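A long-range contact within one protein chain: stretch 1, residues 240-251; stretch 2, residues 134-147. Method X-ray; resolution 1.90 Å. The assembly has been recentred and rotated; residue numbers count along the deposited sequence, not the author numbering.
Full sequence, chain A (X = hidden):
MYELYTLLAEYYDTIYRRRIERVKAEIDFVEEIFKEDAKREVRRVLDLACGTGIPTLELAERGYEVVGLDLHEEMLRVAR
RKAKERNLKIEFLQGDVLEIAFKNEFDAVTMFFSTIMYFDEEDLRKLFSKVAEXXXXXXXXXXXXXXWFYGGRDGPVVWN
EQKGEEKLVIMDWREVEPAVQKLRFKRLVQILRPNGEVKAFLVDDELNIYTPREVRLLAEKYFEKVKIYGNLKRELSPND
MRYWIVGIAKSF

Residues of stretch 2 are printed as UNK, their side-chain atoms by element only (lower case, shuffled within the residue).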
# COMPACT_ATOMS: atom_id res chain seq x y z
N ASP A 240 10.71 5.67 -19.98
CA ASP A 240 12.09 5.62 -19.50
C ASP A 240 12.14 6.22 -18.09
O ASP A 240 11.41 7.16 -17.80
CB ASP A 240 13.03 6.41 -20.42
CG ASP A 240 13.18 5.79 -21.80
OD1 ASP A 240 12.98 4.57 -21.93
OD2 ASP A 240 13.51 6.54 -22.75
N MET A 241 13.01 5.67 -17.24
CA MET A 241 13.12 6.15 -15.87
C MET A 241 14.45 6.81 -15.50
O MET A 241 14.58 7.38 -14.41
CB MET A 241 12.80 5.02 -14.88
CG MET A 241 11.31 4.73 -14.75
SD MET A 241 10.35 6.17 -14.18
CE MET A 241 10.57 6.05 -12.40
N ARG A 242 15.44 6.71 -16.37
CA ARG A 242 16.72 7.38 -16.12
C ARG A 242 16.98 8.22 -17.36
O ARG A 242 16.80 7.75 -18.48
CB ARG A 242 17.86 6.39 -15.88
CG ARG A 242 19.18 7.10 -15.55
CD ARG A 242 20.10 6.23 -14.71
NE ARG A 242 20.55 5.04 -15.43
CZ ARG A 242 21.75 4.91 -15.98
NH1 ARG A 242 22.64 5.90 -15.88
NH2 ARG A 242 22.07 3.79 -16.61
N TYR A 243 17.38 9.46 -17.16
CA TYR A 243 17.59 10.36 -18.28
C TYR A 243 19.02 10.83 -18.46
O TYR A 243 19.80 10.85 -17.51
CB TYR A 243 16.68 11.58 -18.12
CG TYR A 243 15.28 11.17 -17.74
CD1 TYR A 243 14.48 10.45 -18.62
CD2 TYR A 243 14.78 11.44 -16.46
CE1 TYR A 243 13.22 9.98 -18.24
CE2 TYR A 243 13.52 10.98 -16.07
CZ TYR A 243 12.75 10.25 -16.96
OH TYR A 243 11.54 9.74 -16.57
N TRP A 244 19.33 11.20 -19.69
CA TRP A 244 20.64 11.72 -20.03
C TRP A 244 20.44 13.03 -20.77
O TRP A 244 19.65 13.09 -21.71
CB TRP A 244 21.40 10.77 -20.95
CG TRP A 244 21.73 9.47 -20.32
CD1 TRP A 244 20.91 8.39 -20.18
CD2 TRP A 244 22.98 9.11 -19.72
NE1 TRP A 244 21.58 7.38 -19.53
CE2 TRP A 244 22.85 7.79 -19.24
CE3 TRP A 244 24.20 9.78 -19.55
CZ2 TRP A 244 23.89 7.12 -18.59
CZ3 TRP A 244 25.24 9.11 -18.90
CH2 TRP A 244 25.08 7.80 -18.44
N ILE A 245 21.13 14.07 -20.32
CA ILE A 245 21.07 15.35 -20.99
C ILE A 245 22.40 15.48 -21.71
O ILE A 245 23.46 15.28 -21.10
CB ILE A 245 20.91 16.52 -19.99
CG1 ILE A 245 19.53 16.46 -19.32
CG2 ILE A 245 21.08 17.85 -20.72
CD1 ILE A 245 18.37 16.61 -20.27
N VAL A 246 22.35 15.78 -23.00
CA VAL A 246 23.56 15.94 -23.78
C VAL A 246 23.58 17.34 -24.36
O VAL A 246 22.68 17.73 -25.11
CB VAL A 246 23.62 14.91 -24.93
CG1 VAL A 246 24.85 15.18 -25.81
CG2 VAL A 246 23.66 13.50 -24.36
N GLY A 247 24.59 18.11 -23.98
CA GLY A 247 24.72 19.47 -24.48
C GLY A 247 25.84 19.50 -25.51
O GLY A 247 26.94 19.03 -25.24
N ILE A 248 25.55 20.05 -26.69
CA ILE A 248 26.55 20.13 -27.75
C ILE A 248 26.96 21.58 -27.98
O ILE A 248 26.13 22.44 -28.29
CB ILE A 248 26.00 19.55 -29.07
CG1 ILE A 248 25.39 18.18 -28.81
CG2 ILE A 248 27.13 19.45 -30.10
CD1 ILE A 248 24.51 17.67 -29.94
N ALA A 249 28.25 21.86 -27.82
CA ALA A 249 28.76 23.21 -28.01
C ALA A 249 28.78 23.58 -29.50
O ALA A 249 29.01 22.72 -30.35
CB ALA A 249 30.16 23.32 -27.42
N LYS A 250 28.53 24.85 -29.80
CA LYS A 250 28.55 25.33 -31.18
C LYS A 250 29.91 25.04 -31.80
O LYS A 250 30.93 25.16 -31.13
CB LYS A 250 28.30 26.85 -31.22
CG LYS A 250 26.88 27.28 -30.93
CD LYS A 250 26.71 28.80 -31.00
CE LYS A 250 27.25 29.49 -29.75
NZ LYS A 250 26.49 29.09 -28.53
N SER A 251 29.93 24.66 -33.07
CA SER A 251 31.20 24.38 -33.73
C SER A 251 31.43 25.26 -34.96
O SER A 251 30.44 25.78 -35.51
CB SER A 251 31.28 22.90 -34.13
OG SER A 251 30.18 22.51 -34.94
N UNK A 134 34.34 25.42 -20.61
CA UNK A 134 35.41 24.42 -20.60
C UNK A 134 35.52 23.61 -21.89
O UNK A 134 36.55 23.00 -22.17
c UNK A 134 35.23 23.48 -19.41
N UNK A 135 34.45 23.62 -22.69
CA UNK A 135 34.41 22.83 -23.92
C UNK A 135 35.02 23.42 -25.19
O UNK A 135 34.93 24.62 -25.44
c UNK A 135 32.27 21.41 -23.37
c UNK A 135 30.77 21.40 -23.69
c UNK A 135 32.96 22.46 -24.24
c UNK A 135 32.88 20.05 -23.63
N UNK A 136 35.62 22.54 -25.99
CA UNK A 136 36.18 22.93 -27.28
C UNK A 136 34.97 22.97 -28.21
O UNK A 136 33.95 22.33 -27.93
c UNK A 136 40.65 20.55 -26.91
n UNK A 136 41.51 19.58 -27.63
c UNK A 136 37.16 21.87 -27.79
c UNK A 136 39.39 20.79 -27.70
c UNK A 136 38.44 21.74 -27.00
N UNK A 137 35.06 23.72 -29.32
CA UNK A 137 33.93 23.80 -30.25
C UNK A 137 33.47 22.42 -30.69
O UNK A 137 34.28 21.57 -31.05
c UNK A 137 34.50 24.61 -31.42
c UNK A 137 35.50 25.49 -30.75
c UNK A 137 36.19 24.54 -29.80
N UNK A 138 32.16 22.19 -30.67
CA UNK A 138 31.65 20.90 -31.07
C UNK A 138 31.75 19.83 -29.99
O UNK A 138 31.33 18.70 -30.19
N UNK A 139 32.31 20.20 -28.84
CA UNK A 139 32.44 19.25 -27.74
C UNK A 139 31.10 18.98 -27.08
O UNK A 139 30.13 19.71 -27.33
N UNK A 140 31.04 17.97 -26.21
CA UNK A 140 29.78 17.64 -25.56
C UNK A 140 29.80 17.52 -24.04
O UNK A 140 30.82 17.15 -23.44
c UNK A 140 29.19 16.31 -26.11
c UNK A 140 30.15 15.14 -25.85
c UNK A 140 28.92 16.44 -27.61
N UNK A 141 28.67 17.84 -23.42
CA UNK A 141 28.48 17.72 -21.98
C UNK A 141 27.45 16.60 -21.83
O UNK A 141 26.43 16.60 -22.53
c UNK A 141 28.26 18.39 -18.95
c UNK A 141 26.47 18.59 -17.34
c UNK A 141 26.11 19.21 -19.64
c UNK A 141 27.93 19.02 -21.38
c UNK A 141 25.63 19.07 -18.34
c UNK A 141 27.79 18.25 -17.64
c UNK A 141 27.43 18.87 -19.96
N UNK A 142 27.73 15.64 -20.96
CA UNK A 142 26.83 14.50 -20.74
C UNK A 142 26.61 14.29 -19.25
O UNK A 142 27.56 14.21 -18.47
c UNK A 142 28.59 12.19 -23.36
c UNK A 142 26.49 12.01 -21.08
c UNK A 142 27.73 13.32 -22.80
c UNK A 142 27.44 13.18 -21.31
N UNK A 143 25.35 14.21 -18.83
CA UNK A 143 25.05 13.99 -17.42
C UNK A 143 23.75 13.20 -17.30
O UNK A 143 22.83 13.41 -18.08
c UNK A 143 24.94 15.33 -16.65
o UNK A 143 24.98 15.07 -15.24
c UNK A 143 23.64 16.06 -16.99
N UNK A 144 23.69 12.29 -16.33
CA UNK A 144 22.50 11.48 -16.14
C UNK A 144 21.83 11.73 -14.80
O UNK A 144 22.48 12.05 -13.81
c UNK A 144 22.84 9.98 -16.24
o UNK A 144 24.92 10.04 -15.08
c UNK A 144 23.79 9.52 -15.14
o UNK A 144 23.40 8.64 -14.33
N UNK A 145 20.51 11.58 -14.77
CA UNK A 145 19.76 11.77 -13.53
C UNK A 145 18.50 10.92 -13.60
O UNK A 145 18.04 10.57 -14.69
c UNK A 145 19.45 13.26 -13.30
c UNK A 145 17.33 14.19 -14.26
c UNK A 145 17.24 15.11 -16.48
c UNK A 145 18.59 14.83 -16.64
c UNK A 145 19.30 14.23 -15.61
c UNK A 145 18.68 13.90 -14.41
c UNK A 145 16.61 14.79 -15.29
N UNK A 146 17.96 10.54 -12.44
CA UNK A 146 16.76 9.70 -12.40
C UNK A 146 15.42 10.42 -12.41
O UNK A 146 15.34 11.63 -12.23
c UNK A 146 17.54 9.94 -10.21
c UNK A 146 18.54 10.68 -11.09
c UNK A 146 16.96 8.91 -11.12
N UNK A 147 14.37 9.64 -12.63
CA UNK A 147 13.02 10.17 -12.66
C UNK A 147 12.66 10.74 -11.29
O UNK A 147 12.80 10.05 -10.28
s UNK A 147 10.31 9.52 -12.75
c UNK A 147 12.03 9.06 -13.02

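Position 134 carries a single side-chain carbon, out of reach of stretch 1: A134. Position 135 has four carbons forked at the second, a leucine pattern, with one terminal carbon 4.2 Å from A249 CB; L135 is the first residue to leave helical angles. At 136 four carbons in a row end in a nitrogen, and the CA-to-CB bond points away from stretch 1: K136.

Three carbons at 137 close a ring onto the backbone N, so this is P137. Its CA lies 3.4 Å from K250 O, a CA-H...O contact at the corner of the chain.

Position 138 has no side-chain atoms. Its phi of 80° would jam a CB against the preceding carbonyl, and an ideal CB would also sit a tight 3.3 Å from S251 CB; G138 fits. Its N bonds to K250 O at 3.2 Å and, weakly, to A249 O, also at 3.2 Å. Position 139 is equally bare, and here a CB would clash with K136 O at 2.9 Å: G139. This residue closes a type II turn through its N to K136 O, 2.8 Å, while its O accepts from A249 N at 2.9 Å.

At 140 one carbon carries two more, the valine fork. V140 sets CG1 4.1 Å from I248 CG1, on the face it shares with V246. Position 141 has one carbon and then a six-carbon ring without oxygen: F141. It faces G247, whose ideal CB would lie 3.8 Å from F141 CB, close but no clash; the glycine brings no side chain to this hydrogen-bonded pair.

Four carbons at 142, forked at the first with one arm two carbons long, give I142; its CG2 meets W244 CE3 at 3.5 Å, at the edge of the indole. At 143 one carbon bears an oxygen and a carbon, hence T143. The methyl CG2 approaches I245 CB at 4.1 Å, while OG1 is satisfied elsewhere in the structure.

Position 144 shows two carbons, the second carrying two oxygens. With R242 NH1 3.2 Å from one of them, a carboxylate is well placed, and D144 it is: OD2 takes the salt bridge. Its CB sits 3.4 Å from the centroid of the W244 six-membered ring, almost on the normal.

Another carbon plus six-carbon ring at 145 is F145. Y243 CB lies over its face, 4.2 Å from the centroid, and I245 CG1 meets the edge at CE2, 3.3 Å. Position 146 closes three carbons onto its N: P146, opposite R242 in a non-hydrogen-bonded pair, where the missing N-H costs no bond across the strands. One carbon and one sulfur at 147 mark C147, with CB 3.4 Å from M241 CE.

The contact works as an antiparallel ladder, with paired N-H and C=O bonds at Y243–F145, I245–T143 and G247–F141. Alternation sends R242, W244, V246 and I248 to one face with P146, D144, I142 and V140. Y243 and I245 share the other with F145, T143 and F141. Backbone bonds set the register; side chains fill each face, and glycines shape the turn.

Stretch 2 (134-147) ALKPGGVFITDFPC
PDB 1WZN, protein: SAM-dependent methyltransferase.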